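Local coordinates for protein putative agmatinase (Clostridium difficile, PDB 3LHL) that probably hydrolyses agmatine to putrescine and urea, as a manganese-dependent member of the arginase family, at residues 8-13 against 55-60; 32-37 against 258-263; 46-51 against 270-275; 83-88 against 106-111; 197-202 against 239-244. All coordinates share one frame; numbering follows the deposited sequence.

Interaction 1: 8-13 against 55-60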
# COMPACT_ATOMS: atom_id res chain seq x y z
N SER A 8 -14.26 -3.93 15.76
CA SER A 8 -13.43 -4.36 14.63
C SER A 8 -11.93 -4.40 14.91
O SER A 8 -11.42 -3.62 15.71
CB SER A 8 -13.70 -3.46 13.42
OG SER A 8 -15.07 -3.46 13.06
N ASN A 9 -11.24 -5.32 14.25
CA ASN A 9 -9.80 -5.45 14.40
C ASN A 9 -9.08 -4.74 13.25
O ASN A 9 -7.90 -4.41 13.35
CB ASN A 9 -9.38 -6.93 14.42
CG ASN A 9 -9.96 -7.68 15.61
OD1 ASN A 9 -9.81 -7.26 16.76
ND2 ASN A 9 -10.63 -8.80 15.33
N LEU A 10 -9.81 -4.50 12.16
CA LEU A 10 -9.26 -3.82 10.99
C LEU A 10 -9.98 -2.49 10.79
O LEU A 10 -11.21 -2.46 10.64
CB LEU A 10 -9.42 -4.70 9.75
CG LEU A 10 -8.81 -4.23 8.43
CD1 LEU A 10 -7.30 -4.06 8.57
CD2 LEU A 10 -9.14 -5.25 7.33
N ILE A 11 -9.22 -1.40 10.80
CA ILE A 11 -9.77 -0.06 10.63
C ILE A 11 -9.31 0.52 9.30
O ILE A 11 -8.13 0.83 9.11
CB ILE A 11 -9.31 0.87 11.77
CG1 ILE A 11 -9.58 0.20 13.13
CG2 ILE A 11 -10.03 2.21 11.68
CD1 ILE A 11 -11.05 -0.14 13.38
N VAL A 12 -10.26 0.66 8.38
CA VAL A 12 -10.01 1.18 7.04
C VAL A 12 -10.33 2.66 6.99
O VAL A 12 -11.42 3.08 7.40
CB VAL A 12 -10.90 0.47 6.00
CG1 VAL A 12 -10.57 0.98 4.61
CG2 VAL A 12 -10.73 -1.03 6.10
N PHE A 13 -9.40 3.46 6.48
CA PHE A 13 -9.64 4.89 6.37
C PHE A 13 -8.96 5.44 5.12
O PHE A 13 -7.97 4.88 4.64
CB PHE A 13 -9.17 5.63 7.64
CG PHE A 13 -7.68 5.61 7.86
CD1 PHE A 13 -6.89 6.69 7.47
CD2 PHE A 13 -7.07 4.51 8.46
CE1 PHE A 13 -5.51 6.69 7.68
CE2 PHE A 13 -5.69 4.49 8.68
CZ PHE A 13 -4.91 5.58 8.29
N TYR A 55 -16.89 -10.82 9.05
CA TYR A 55 -15.92 -10.10 9.86
C TYR A 55 -16.33 -8.73 10.36
O TYR A 55 -17.25 -8.10 9.83
CB TYR A 55 -14.62 -9.95 9.07
CG TYR A 55 -14.14 -11.25 8.46
CD1 TYR A 55 -13.60 -12.25 9.26
CD2 TYR A 55 -14.27 -11.49 7.09
CE1 TYR A 55 -13.21 -13.48 8.72
CE2 TYR A 55 -13.89 -12.71 6.53
CZ TYR A 55 -13.37 -13.70 7.35
OH TYR A 55 -13.02 -14.91 6.81
N ASN A 56 -15.63 -8.29 11.39
CA ASN A 56 -15.86 -6.98 11.97
C ASN A 56 -14.80 -6.05 11.40
O ASN A 56 -13.63 -6.09 11.79
CB ASN A 56 -15.76 -7.03 13.49
CG ASN A 56 -16.96 -7.69 14.12
OD1 ASN A 56 -18.09 -7.20 13.98
ND2 ASN A 56 -16.74 -8.79 14.82
N ILE A 57 -15.22 -5.23 10.45
CA ILE A 57 -14.34 -4.27 9.81
C ILE A 57 -14.96 -2.89 9.96
O ILE A 57 -16.14 -2.69 9.71
CB ILE A 57 -14.15 -4.58 8.32
CG1 ILE A 57 -13.56 -5.99 8.16
CG2 ILE A 57 -13.24 -3.55 7.67
CD1 ILE A 57 -13.58 -6.52 6.73
N CYS A 58 -14.15 -1.93 10.39
CA CYS A 58 -14.65 -0.58 10.57
C CYS A 58 -14.30 0.32 9.39
O CYS A 58 -13.15 0.34 8.94
CB CYS A 58 -14.08 0.03 11.85
SG CYS A 58 -14.53 1.77 12.09
N ASP A 59 -15.30 1.04 8.90
CA ASP A 59 -15.11 1.99 7.80
C ASP A 59 -15.02 3.35 8.48
O ASP A 59 -16.05 3.97 8.77
CB ASP A 59 -16.30 1.98 6.84
CG ASP A 59 -16.20 3.04 5.75
OD1 ASP A 59 -15.43 4.01 5.94
OD2 ASP A 59 -16.88 2.92 4.72
N TYR A 60 -13.80 3.81 8.75
CA TYR A 60 -13.61 5.09 9.41
C TYR A 60 -13.80 6.29 8.48
O TYR A 60 -13.75 7.43 8.92
CB TYR A 60 -12.21 5.15 10.03
CG TYR A 60 -12.21 5.48 11.51
CD1 TYR A 60 -13.19 4.98 12.37
CD2 TYR A 60 -11.19 6.26 12.07
CE1 TYR A 60 -13.16 5.23 13.73
CE2 TYR A 60 -11.15 6.52 13.44
CZ TYR A 60 -12.13 6.01 14.27
OH TYR A 60 -12.08 6.24 15.63
O HOH W 1 -12.61 -7.74 13.80

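Interaction 2: 32-37 against 258-263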
# COMPACT_ATOMS: atom_id res chain seq x y z
N SER A 32 -12.63 8.36 -2.18
CA SER A 32 -13.97 8.88 -2.45
C SER A 32 -14.52 8.30 -3.76
O SER A 32 -15.71 8.07 -3.89
CB SER A 32 -13.95 10.41 -2.52
OG SER A 32 -13.07 10.85 -3.54
N SER A 33 -13.64 8.07 -4.72
CA SER A 33 -14.07 7.49 -5.98
C SER A 33 -14.47 6.03 -5.74
O SER A 33 -15.44 5.54 -6.31
CB SER A 33 -12.94 7.56 -7.01
OG SER A 33 -13.32 6.92 -8.21
N MSE A 34 -13.72 5.35 -4.89
CA MSE A 34 -14.01 3.95 -4.58
C MSE A 34 -15.27 3.84 -3.72
O MSE A 34 -15.97 2.83 -3.78
CB MSE A 34 -12.84 3.32 -3.83
CG MSE A 34 -11.53 3.31 -4.60
SE MSE A 34 -10.10 2.66 -3.47
CE MSE A 34 -8.83 4.07 -3.69
N ARG A 35 -15.54 4.87 -2.93
CA ARG A 35 -16.69 4.85 -2.04
C ARG A 35 -18.03 4.70 -2.76
O ARG A 35 -18.87 3.91 -2.35
CB ARG A 35 -16.71 6.12 -1.17
CG ARG A 35 -17.91 6.20 -0.24
CD ARG A 35 -17.73 7.23 0.86
NE ARG A 35 -16.53 6.97 1.65
CZ ARG A 35 -15.42 7.70 1.59
NH1 ARG A 35 -15.36 8.76 0.77
NH2 ARG A 35 -14.37 7.39 2.33
N LYS A 36 -18.21 5.45 -3.85
CA LYS A 36 -19.46 5.37 -4.59
C LYS A 36 -19.50 4.14 -5.49
O LYS A 36 -20.49 3.92 -6.19
CB LYS A 36 -19.67 6.63 -5.44
CG LYS A 36 -18.57 6.88 -6.46
CD LYS A 36 -18.95 8.00 -7.42
CE LYS A 36 -20.15 7.60 -8.28
NZ LYS A 36 -20.47 8.60 -9.35
N GLU A 37 -18.43 3.36 -5.46
CA GLU A 37 -18.32 2.16 -6.29
C GLU A 37 -18.41 0.88 -5.46
O GLU A 37 -19.12 -0.07 -5.82
CB GLU A 37 -16.98 2.19 -7.03
CG GLU A 37 -16.63 0.94 -7.82
CD GLU A 37 -17.21 0.95 -9.23
OE1 GLU A 37 -16.95 1.93 -9.97
OE2 GLU A 37 -17.92 -0.01 -9.59
N VAL A 258 -12.40 1.48 -14.92
CA VAL A 258 -11.97 0.17 -14.45
C VAL A 258 -10.92 0.18 -13.34
O VAL A 258 -10.92 -0.68 -12.47
CB VAL A 258 -11.50 -0.71 -15.63
CG1 VAL A 258 -10.82 -1.98 -15.12
CG2 VAL A 258 -12.73 -1.09 -16.49
N SER A 259 -10.02 1.16 -13.37
CA SER A 259 -8.98 1.27 -12.34
C SER A 259 -9.59 1.34 -10.94
O SER A 259 -9.05 0.79 -9.99
CB SER A 259 -8.13 2.52 -12.58
OG SER A 259 -7.36 2.38 -13.76
N THR A 260 -10.72 2.03 -10.83
CA THR A 260 -11.40 2.17 -9.55
C THR A 260 -11.96 0.82 -9.10
O THR A 260 -11.89 0.45 -7.93
CB THR A 260 -12.56 3.19 -9.66
OG1 THR A 260 -12.02 4.46 -10.06
CG2 THR A 260 -13.29 3.35 -8.32
N VAL A 261 -12.52 0.08 -10.06
CA VAL A 261 -13.09 -1.22 -9.78
C VAL A 261 -11.98 -2.15 -9.30
O VAL A 261 -12.17 -2.92 -8.36
CB VAL A 261 -13.76 -1.81 -11.04
CG1 VAL A 261 -14.35 -3.18 -10.74
CG2 VAL A 261 -14.85 -0.86 -11.53
N ILE A 262 -10.83 -2.07 -9.96
CA ILE A 262 -9.69 -2.90 -9.59
C ILE A 262 -9.26 -2.60 -8.15
O ILE A 262 -8.99 -3.52 -7.37
CB ILE A 262 -8.50 -2.65 -10.54
CG1 ILE A 262 -8.89 -3.06 -11.97
CG2 ILE A 262 -7.27 -3.40 -10.04
CD1 ILE A 262 -7.80 -2.85 -13.01
N ALA A 263 -9.20 -1.32 -7.81
CA ALA A 263 -8.80 -0.92 -6.46
C ALA A 263 -9.81 -1.44 -5.43
O ALA A 263 -9.44 -1.86 -4.34
CB ALA A 263 -8.71 0.61 -6.38
O HOH W 2 -14.08 6.31 -10.73

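Interaction 3: 46-51 against 270-275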
# COMPACT_ATOMS: atom_id res chain seq x y z
N PRO A 46 -14.89 -15.47 -4.53
CA PRO A 46 -14.81 -16.87 -4.97
C PRO A 46 -13.36 -17.35 -5.06
O PRO A 46 -13.09 -18.54 -4.88
CB PRO A 46 -15.51 -16.85 -6.33
CG PRO A 46 -15.31 -15.44 -6.81
CD PRO A 46 -15.52 -14.63 -5.56
N PHE A 47 -12.44 -16.43 -5.30
CA PHE A 47 -11.02 -16.77 -5.39
C PHE A 47 -10.47 -17.18 -4.03
O PHE A 47 -9.69 -18.12 -3.93
CB PHE A 47 -10.23 -15.56 -5.92
CG PHE A 47 -8.75 -15.82 -6.07
CD1 PHE A 47 -8.28 -16.76 -6.98
CD2 PHE A 47 -7.82 -15.10 -5.31
CE1 PHE A 47 -6.89 -16.99 -7.13
CE2 PHE A 47 -6.44 -15.31 -5.45
CZ PHE A 47 -5.98 -16.26 -6.37
N LEU A 48 -10.88 -16.49 -2.97
CA LEU A 48 -10.40 -16.80 -1.63
C LEU A 48 -11.40 -17.61 -0.81
O LEU A 48 -11.04 -18.19 0.22
CB LEU A 48 -10.07 -15.50 -0.88
CG LEU A 48 -9.01 -14.59 -1.50
CD1 LEU A 48 -9.13 -13.20 -0.90
CD2 LEU A 48 -7.62 -15.17 -1.28
N ASP A 49 -12.65 -17.64 -1.27
CA ASP A 49 -13.73 -18.34 -0.57
C ASP A 49 -13.88 -17.76 0.83
O ASP A 49 -13.92 -18.49 1.83
CB ASP A 49 -13.46 -19.85 -0.51
CG ASP A 49 -14.61 -20.62 0.11
OD1 ASP A 49 -15.77 -20.16 0.00
OD2 ASP A 49 -14.37 -21.69 0.71
N LEU A 50 -13.96 -16.44 0.90
CA LEU A 50 -14.13 -15.71 2.15
C LEU A 50 -15.18 -14.65 1.87
O LEU A 50 -15.36 -14.24 0.72
CB LEU A 50 -12.81 -15.04 2.56
CG LEU A 50 -11.64 -15.97 2.92
CD1 LEU A 50 -10.38 -15.15 3.15
CD2 LEU A 50 -11.99 -16.79 4.16
N ASP A 51 -15.88 -14.20 2.90
CA ASP A 51 -16.94 -13.20 2.73
C ASP A 51 -16.78 -12.07 3.74
O ASP A 51 -16.68 -12.32 4.94
CB ASP A 51 -18.31 -13.86 2.92
CG ASP A 51 -19.44 -13.06 2.29
OD1 ASP A 51 -19.59 -11.86 2.58
OD2 ASP A 51 -20.20 -13.65 1.50
N LEU A 270 -7.83 -7.90 0.31
CA LEU A 270 -6.89 -7.62 1.39
C LEU A 270 -7.59 -7.60 2.75
O LEU A 270 -7.05 -8.12 3.72
CB LEU A 270 -6.17 -6.29 1.15
CG LEU A 270 -5.09 -6.35 0.07
CD1 LEU A 270 -4.51 -4.97 -0.17
CD2 LEU A 270 -3.99 -7.32 0.50
N CYS A 271 -8.77 -7.00 2.81
CA CYS A 271 -9.51 -6.97 4.07
C CYS A 271 -9.82 -8.40 4.48
O CYS A 271 -9.63 -8.78 5.64
CB CYS A 271 -10.82 -6.19 3.91
SG CYS A 271 -10.65 -4.39 3.86
N LEU A 272 -10.28 -9.20 3.53
CA LEU A 272 -10.60 -10.59 3.80
C LEU A 272 -9.38 -11.32 4.36
O LEU A 272 -9.43 -11.93 5.43
CB LEU A 272 -11.10 -11.27 2.53
CG LEU A 272 -12.48 -10.79 2.07
CD1 LEU A 272 -12.82 -11.39 0.72
CD2 LEU A 272 -13.52 -11.18 3.11
N ILE A 273 -8.28 -11.24 3.63
CA ILE A 273 -7.04 -11.89 4.02
C ILE A 273 -6.58 -11.52 5.43
O ILE A 273 -6.27 -12.39 6.24
CB ILE A 273 -5.92 -11.56 2.99
CG1 ILE A 273 -5.69 -12.79 2.12
CG2 ILE A 273 -4.64 -11.11 3.68
CD1 ILE A 273 -6.93 -13.28 1.45
N ILE A 274 -6.55 -10.22 5.73
CA ILE A 274 -6.12 -9.75 7.03
C ILE A 274 -7.15 -10.11 8.11
O ILE A 274 -6.79 -10.62 9.17
CB ILE A 274 -5.89 -8.22 7.02
CG1 ILE A 274 -4.83 -7.86 5.98
CG2 ILE A 274 -5.44 -7.74 8.40
CD1 ILE A 274 -4.67 -6.38 5.76
N SER A 275 -8.42 -9.86 7.82
CA SER A 275 -9.48 -10.16 8.77
C SER A 275 -9.52 -11.62 9.17
O SER A 275 -9.75 -11.95 10.34
CB SER A 275 -10.84 -9.76 8.20
OG SER A 275 -10.92 -8.35 8.04

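Interaction 4: 83-88 against 106-111. With PO4 (phosphate ion), chain G.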
# COMPACT_ATOMS: atom_id res chain seq x y z
N LYS A 83 -3.35 6.11 16.94
CA LYS A 83 -4.47 5.75 17.78
C LYS A 83 -4.96 4.34 17.45
O LYS A 83 -5.30 3.56 18.35
CB LYS A 83 -5.59 6.77 17.62
CG LYS A 83 -5.20 8.16 18.10
CD LYS A 83 -6.18 9.22 17.64
CE LYS A 83 -5.66 10.61 17.97
NZ LYS A 83 -6.52 11.68 17.38
N ILE A 84 -4.99 3.99 16.17
CA ILE A 84 -5.44 2.66 15.76
C ILE A 84 -4.46 1.61 16.28
O ILE A 84 -4.86 0.60 16.86
CB ILE A 84 -5.56 2.55 14.22
CG1 ILE A 84 -6.63 3.52 13.72
CG2 ILE A 84 -5.90 1.11 13.83
CD1 ILE A 84 -6.68 3.66 12.22
N VAL A 85 -3.17 1.86 16.08
CA VAL A 85 -2.15 0.93 16.55
C VAL A 85 -2.20 0.82 18.07
O VAL A 85 -2.10 -0.28 18.63
CB VAL A 85 -0.74 1.41 16.14
CG1 VAL A 85 0.32 0.52 16.79
CG2 VAL A 85 -0.60 1.40 14.61
N ARG A 86 -2.35 1.97 18.73
CA ARG A 86 -2.41 2.03 20.18
C ARG A 86 -3.56 1.18 20.72
O ARG A 86 -3.44 0.56 21.78
CB ARG A 86 -2.60 3.47 20.64
CG ARG A 86 -2.85 3.64 22.14
CD ARG A 86 -3.54 4.97 22.42
NE ARG A 86 -4.85 5.01 21.76
CZ ARG A 86 -5.54 6.13 21.55
NH1 ARG A 86 -5.07 7.31 21.93
NH2 ARG A 86 -6.71 6.05 20.93
N ASP A 87 -4.67 1.16 19.99
CA ASP A 87 -5.83 0.40 20.40
C ASP A 87 -5.75 -1.07 19.99
O ASP A 87 -6.76 -1.77 19.99
CB ASP A 87 -7.10 1.04 19.84
CG ASP A 87 -7.31 2.46 20.34
OD1 ASP A 87 -6.74 2.80 21.40
OD2 ASP A 87 -8.05 3.22 19.68
N SER A 88 -4.55 -1.52 19.63
CA SER A 88 -4.34 -2.91 19.21
C SER A 88 -5.20 -3.31 18.02
O SER A 88 -5.86 -4.35 18.03
CB SER A 88 -4.62 -3.87 20.37
OG SER A 88 -3.69 -3.69 21.42
N LYS A 106 5.53 4.82 10.31
CA LYS A 106 6.15 5.26 11.56
C LYS A 106 5.28 4.91 12.76
O LYS A 106 5.78 4.37 13.75
CB LYS A 106 6.43 6.76 11.53
CG LYS A 106 7.66 7.12 10.70
CD LYS A 106 7.91 8.62 10.67
CE LYS A 106 9.13 8.95 9.84
NZ LYS A 106 9.42 10.41 9.81
N ALA A 107 3.99 5.20 12.67
CA ALA A 107 3.08 4.92 13.77
C ALA A 107 3.08 3.42 14.09
O ALA A 107 2.99 3.03 15.25
CB ALA A 107 1.66 5.38 13.40
N VAL A 108 3.20 2.59 13.06
CA VAL A 108 3.22 1.15 13.25
C VAL A 108 4.58 0.72 13.82
O VAL A 108 4.65 -0.08 14.75
CB VAL A 108 2.97 0.40 11.92
CG1 VAL A 108 3.03 -1.11 12.16
CG2 VAL A 108 1.61 0.79 11.34
N HIS A 109 5.65 1.27 13.25
CA HIS A 109 7.00 0.94 13.69
C HIS A 109 7.24 1.32 15.15
O HIS A 109 8.03 0.68 15.84
CB HIS A 109 8.03 1.63 12.78
CG HIS A 109 9.45 1.35 13.16
ND1 HIS A 109 10.24 2.27 13.82
CD2 HIS A 109 10.21 0.24 13.01
CE1 HIS A 109 11.42 1.74 14.06
NE2 HIS A 109 11.43 0.50 13.59
N GLU A 110 6.54 2.34 15.62
CA GLU A 110 6.66 2.79 17.01
C GLU A 110 6.41 1.63 17.98
O GLU A 110 7.07 1.52 19.00
CB GLU A 110 5.66 3.92 17.32
CG GLU A 110 5.87 5.18 16.50
CD GLU A 110 7.22 5.83 16.77
OE1 GLU A 110 8.25 5.12 16.68
OE2 GLU A 110 7.26 7.05 17.06
N LYS A 111 5.43 0.79 17.65
CA LYS A 111 5.11 -0.34 18.50
C LYS A 111 5.87 -1.61 18.10
O LYS A 111 6.36 -2.34 18.96
CB LYS A 111 3.60 -0.62 18.45
CG LYS A 111 3.21 -1.89 19.19
CD LYS A 111 1.75 -2.24 18.97
CE LYS A 111 1.42 -3.59 19.59
NZ LYS A 111 0.01 -3.95 19.36
P PO4 G . -3.54 9.71 23.98
O1 PO4 G . -2.53 10.45 23.17
O2 PO4 G . -3.30 8.25 23.85
O3 PO4 G . -3.41 10.11 25.41
O4 PO4 G . -4.91 10.04 23.50

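Interaction 5: 197-202 against 239-244. With MN (manganese (II) ion), chain B; MN (manganese (II) ion), chain C.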
# COMPACT_ATOMS: atom_id res chain seq x y z
N ILE A 197 4.70 -7.69 9.58
CA ILE A 197 4.84 -7.00 8.31
C ILE A 197 3.98 -5.76 8.10
O ILE A 197 2.84 -5.68 8.58
CB ILE A 197 4.53 -8.01 7.14
CG1 ILE A 197 5.74 -8.91 6.87
CG2 ILE A 197 4.12 -7.27 5.87
CD1 ILE A 197 6.05 -9.91 7.97
N TYR A 198 4.55 -4.78 7.40
CA TYR A 198 3.79 -3.60 7.03
C TYR A 198 3.71 -3.77 5.52
O TYR A 198 4.73 -3.78 4.83
CB TYR A 198 4.52 -2.29 7.33
CG TYR A 198 3.64 -1.11 6.98
CD1 TYR A 198 2.82 -0.51 7.94
CD2 TYR A 198 3.55 -0.64 5.67
CE1 TYR A 198 1.92 0.50 7.59
CE2 TYR A 198 2.66 0.37 5.31
CZ TYR A 198 1.85 0.94 6.28
OH TYR A 198 0.95 1.92 5.92
N LEU A 199 2.50 -3.93 5.00
CA LEU A 199 2.31 -4.12 3.57
C LEU A 199 1.87 -2.85 2.86
O LEU A 199 0.80 -2.32 3.13
CB LEU A 199 1.26 -5.21 3.35
CG LEU A 199 0.78 -5.47 1.92
CD1 LEU A 199 1.92 -5.98 1.06
CD2 LEU A 199 -0.36 -6.49 1.96
N THR A 200 2.72 -2.35 1.97
CA THR A 200 2.41 -1.15 1.21
C THR A 200 2.34 -1.50 -0.27
O THR A 200 3.32 -1.93 -0.88
CB THR A 200 3.47 -0.03 1.43
OG1 THR A 200 3.13 1.10 0.61
CG2 THR A 200 4.87 -0.53 1.08
N ILE A 201 1.16 -1.32 -0.84
CA ILE A 201 0.93 -1.63 -2.24
C ILE A 201 0.65 -0.41 -3.11
O ILE A 201 -0.40 0.22 -3.00
CB ILE A 201 -0.26 -2.61 -2.40
CG1 ILE A 201 0.13 -3.98 -1.84
CG2 ILE A 201 -0.69 -2.71 -3.87
CD1 ILE A 201 -0.99 -5.01 -1.91
N ASP A 202 1.62 -0.06 -3.97
CA ASP A 202 1.43 1.04 -4.90
C ASP A 202 0.71 0.34 -6.06
O ASP A 202 1.28 -0.55 -6.70
CB ASP A 202 2.78 1.57 -5.39
CG ASP A 202 2.62 2.72 -6.36
OD1 ASP A 202 1.72 2.63 -7.23
OD2 ASP A 202 3.39 3.69 -6.27
N ILE A 239 2.49 -14.95 7.99
CA ILE A 239 3.03 -13.62 8.25
C ILE A 239 1.96 -12.82 8.97
O ILE A 239 0.76 -13.05 8.78
CB ILE A 239 3.44 -12.87 6.95
CG1 ILE A 239 2.22 -12.62 6.07
CG2 ILE A 239 4.49 -13.66 6.21
CD1 ILE A 239 2.51 -11.69 4.91
N ASN A 240 2.39 -11.88 9.81
CA ASN A 240 1.45 -11.07 10.56
C ASN A 240 1.43 -9.63 10.06
O ASN A 240 2.37 -8.86 10.29
CB ASN A 240 1.82 -11.12 12.05
CG ASN A 240 0.83 -10.38 12.93
OD1 ASN A 240 -0.37 -10.37 12.66
ND2 ASN A 240 1.33 -9.76 14.00
N ILE A 241 0.37 -9.27 9.34
CA ILE A 241 0.25 -7.92 8.82
C ILE A 241 -0.32 -7.03 9.92
O ILE A 241 -1.47 -7.19 10.33
CB ILE A 241 -0.67 -7.89 7.57
CG1 ILE A 241 -0.04 -8.74 6.47
CG2 ILE A 241 -0.83 -6.45 7.08
CD1 ILE A 241 -0.87 -8.85 5.20
N VAL A 242 0.49 -6.10 10.40
CA VAL A 242 0.07 -5.20 11.47
C VAL A 242 -0.26 -3.80 10.95
O VAL A 242 -0.62 -2.91 11.72
CB VAL A 242 1.16 -5.09 12.55
CG1 VAL A 242 1.30 -6.43 13.26
CG2 VAL A 242 2.49 -4.69 11.92
N GLY A 243 -0.13 -3.63 9.64
CA GLY A 243 -0.41 -2.36 9.00
C GLY A 243 -0.46 -2.58 7.50
O GLY A 243 0.30 -3.39 6.97
N CYS A 244 -1.34 -1.86 6.81
CA CYS A 244 -1.46 -2.03 5.37
C CYS A 244 -2.01 -0.80 4.66
O CYS A 244 -2.67 0.05 5.28
CB CYS A 244 -2.37 -3.23 5.08
SG CYS A 244 -2.64 -3.61 3.33
MN MN B . 5.21 4.19 -5.10
MN MN C . 4.68 3.78 -8.25
O HOH W 3 -1.52 1.71 7.49

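Interaction 1: 8-13 against 55-60
Ile11 sets its CG2 methyl 3.9 Å from CG of Tyr60, over one face of the ring and displaced toward its rim. The other branch of Ile11 has CG1 anti to the carbonyl carbon (chi1 -51°), and CD1 beyond it presses on Cys58 CB at 3.4 Å, a tight carbon pair. On the reverse face of the sheet Val12 CG2 meets Ile57 CG2 at 3.9 Å, the two side chains crossing obliquely. Between these layers the backbones pair in parallel: Cys58 N donates to Leu10 O at 3.0 Å, Val12 N to Cys58 O at 3.0 Å and Tyr60 N to Val12 O at 2.8 Å, the last more bent at hydrogen (148°). Ahead of the paired residues the ladder gives way to a water that accepts from Asn9 N and donates to Asn56 O, while Ser8 OG, packed close to the backbone of 56-58, is hydrogen-bonded to Asn4 O. Strand 57-62 is the outermost strand at this end of the eight-stranded parallel sheet of the arginase fold, and strand 10-15 bonds on its far side to strand 90-95. Main-chain bonds thus fix the register, and apolar side chains pack on both faces of the pair.

Interaction 2: 32-37 against 258-263
Thr260 CG2 lies 3.9 Å from CA of Met34, a selenomethionine, and 4.1 Å from CB of Glu37. Beside it the SE atom of Met34 rests on Ala263 CB at 3.8 Å. The carboxylate end of Glu37 lies over a methyl of Val261, OE2 standing 3.7 Å from CG2; the bend at chi2 (86°) turns CD toward that methyl. On the polar side one water joins the hydroxyls, 2.7 Å from Ser33 OG and 2.8 Å from Thr260 OG1. The helical segments 32-37 and 258-263 cross at -79°, their axes 9.4 Å apart, so that helix 30-38 lies across the first turns of helix 258-278, the C-terminal helix of this arginase-family chain. Further out, Met34 also touches Leu249 and Cys264, and Ser33 touches Pro251. Ser259, on the 258-263 segment, bonds through OG to Asp254 and Gly213, while a salt bridge from Arg35 to Asp62 ties helix 30-38 to the end of strand 57-62.

Interaction 3: 46-51 against 270-275
Leu48 holds CG anti to the carbonyl carbon (chi1 -60°), and Ile273 CD1 sits in the fork of its two methyls, 3.2 Å from Leu48 CD1 and 3.4 Å from Leu48 CD2. Ile273 has chi1 away from the usual positions (-105°), and chi2 (55°) then sets CD1 in that fork. These carbon pairs are tighter than ordinary van der Waals contact, and the two side chains cross at about a right angle. Leu50 and Leu272 slide past each other in opposite directions, with Leu50 CB 4.0 Å from Leu272 CD2. That same CD2 lies against the backbone of the next residue, 3.4 Å from Asp51 C. Asp49 and Leu50 both face Ser45, a G1 beta bulge in the small hairpin of strands 44-45 and 50-51. This hairpin packs on the outer side of helix 258-278, whose opposite flank bears Cys271 and Ile274 against the central parallel sheet of the arginase fold. Within the helix, Ser275 OG donates to Cys271 O at 2.8 Å from above the carbonyl plane, an oxygen that also accepts from Ser275 N. Asp51 has its CB directed away from the helix, and its OD1 is bonded by Thr43 OG1 and Glu53 N.

Interaction 4: 83-88 against 106-111
Apolar contact is carried by Val85, which points both methyls at helix 101-111. Its CG2, anti to the carbonyl carbon, meets Val108 CG2 at 4.0 Å, the two side chains crossing at about a right angle. CG1, anti to the backbone N (chi1 173°), lies against the aliphatic part of Lys111, 3.8 Å from CD, and also comes 4.0 Å from Ala107 O. The Lys111 chain is extended beyond CG, so that its methylenes run past Val85; NZ is too far from Ser88 OG (4.2 Å) for a bond. Charged interactions belong to the outer side of 83-88, away from the partner helix. Arg86 NE bonds Asp87 OD1 at 2.9 Å in a salt bridge, meeting that oxygen from above the carboxylate plane, and Arg86 NH1 donates at 2.8 Å to O2 of a phosphate that probably came from the crystallisation liquor. Asp87 OD2 has a further partner in the hydroxyl of Tyr5. Backbone bonds finish helix 70-86: Ser88, at positive phi (58°), is the C-prime residue of a Schellman motif, with Ser88 N bonded to Val85 O and Lys89 N to Ile84 O. From there the chain enters strand 90-95, and the contact joins two successive helices of the alternating alpha/beta arginase fold.

Interaction 5: 197-202 against 239-244
Tyr198 lays its ring over the backbone of Gly243, where two neighbouring parallel strands near the middle of the arginase-fold sheet meet; CD1 is 3.9 Å from Gly243 CA. The absence of a side chain there matters, since a CB on Gly243 would collide with the ring. Around this point the main-chain groups are paired in turn. Ile197 N donates to Asn240 O at 2.7 Å, Ile197 O accepts from Val242 N at 3.0 Å, and Leu199 N donates to Gly243 O at 3.0 Å. Gly243 O is met from 27° out of its carbonyl plane. Beyond it Leu199 also bonds the backbone of Asp245. The Tyr198 hydroxyl is satisfied by Asp245 OD2 and by a water that donates to OH and to Cys244 O. Thr200 OG1 bonds Asp245 OD1 and His98 NE2, and as His98 is itself a manganese ligand, this hydroxyl belongs to the second shell of the metal site. On the opposite face Leu199 CD2 packs on Cys244 SG and Ile241 CD1, where Leu270 and Ile274 of helix 258-278 join them. Strand 196-202 ends at the binuclear manganese site, which His98, Asp121, His123, Asp125 and Asp204 complete: Asp202 OD2 bridges the two ions, 2.2 Å from the manganese of chain B and 2.4 Å from that of chain C.

How the interactions relate
Interactions 1 and 5 belong to one parallel sheet, their centres about 15 Å apart, with strand 90-95 between their strand pairs. Helix 258-278 spans one face: its start is used by interaction 2, its later turns by interaction 3. Interaction 3 touches both strand pairs, with Leu270 CD2 4.0 Å from Leu199 CD2 and Leu10 CD2 3.6 Å from Ser275 OG. Interaction 4 lies on the other face, where Ile84 CD1 is 3.7 Å from Ile11 CG2 and Val108 CG1 is 3.6 Å from Val242 CG2. Interaction 5 alone contributes a manganese ligand; in interaction 2 the side chain of Ala263 lies about 14 Å from a manganese ion, and interactions 1, 3 and 4 are remote from the site.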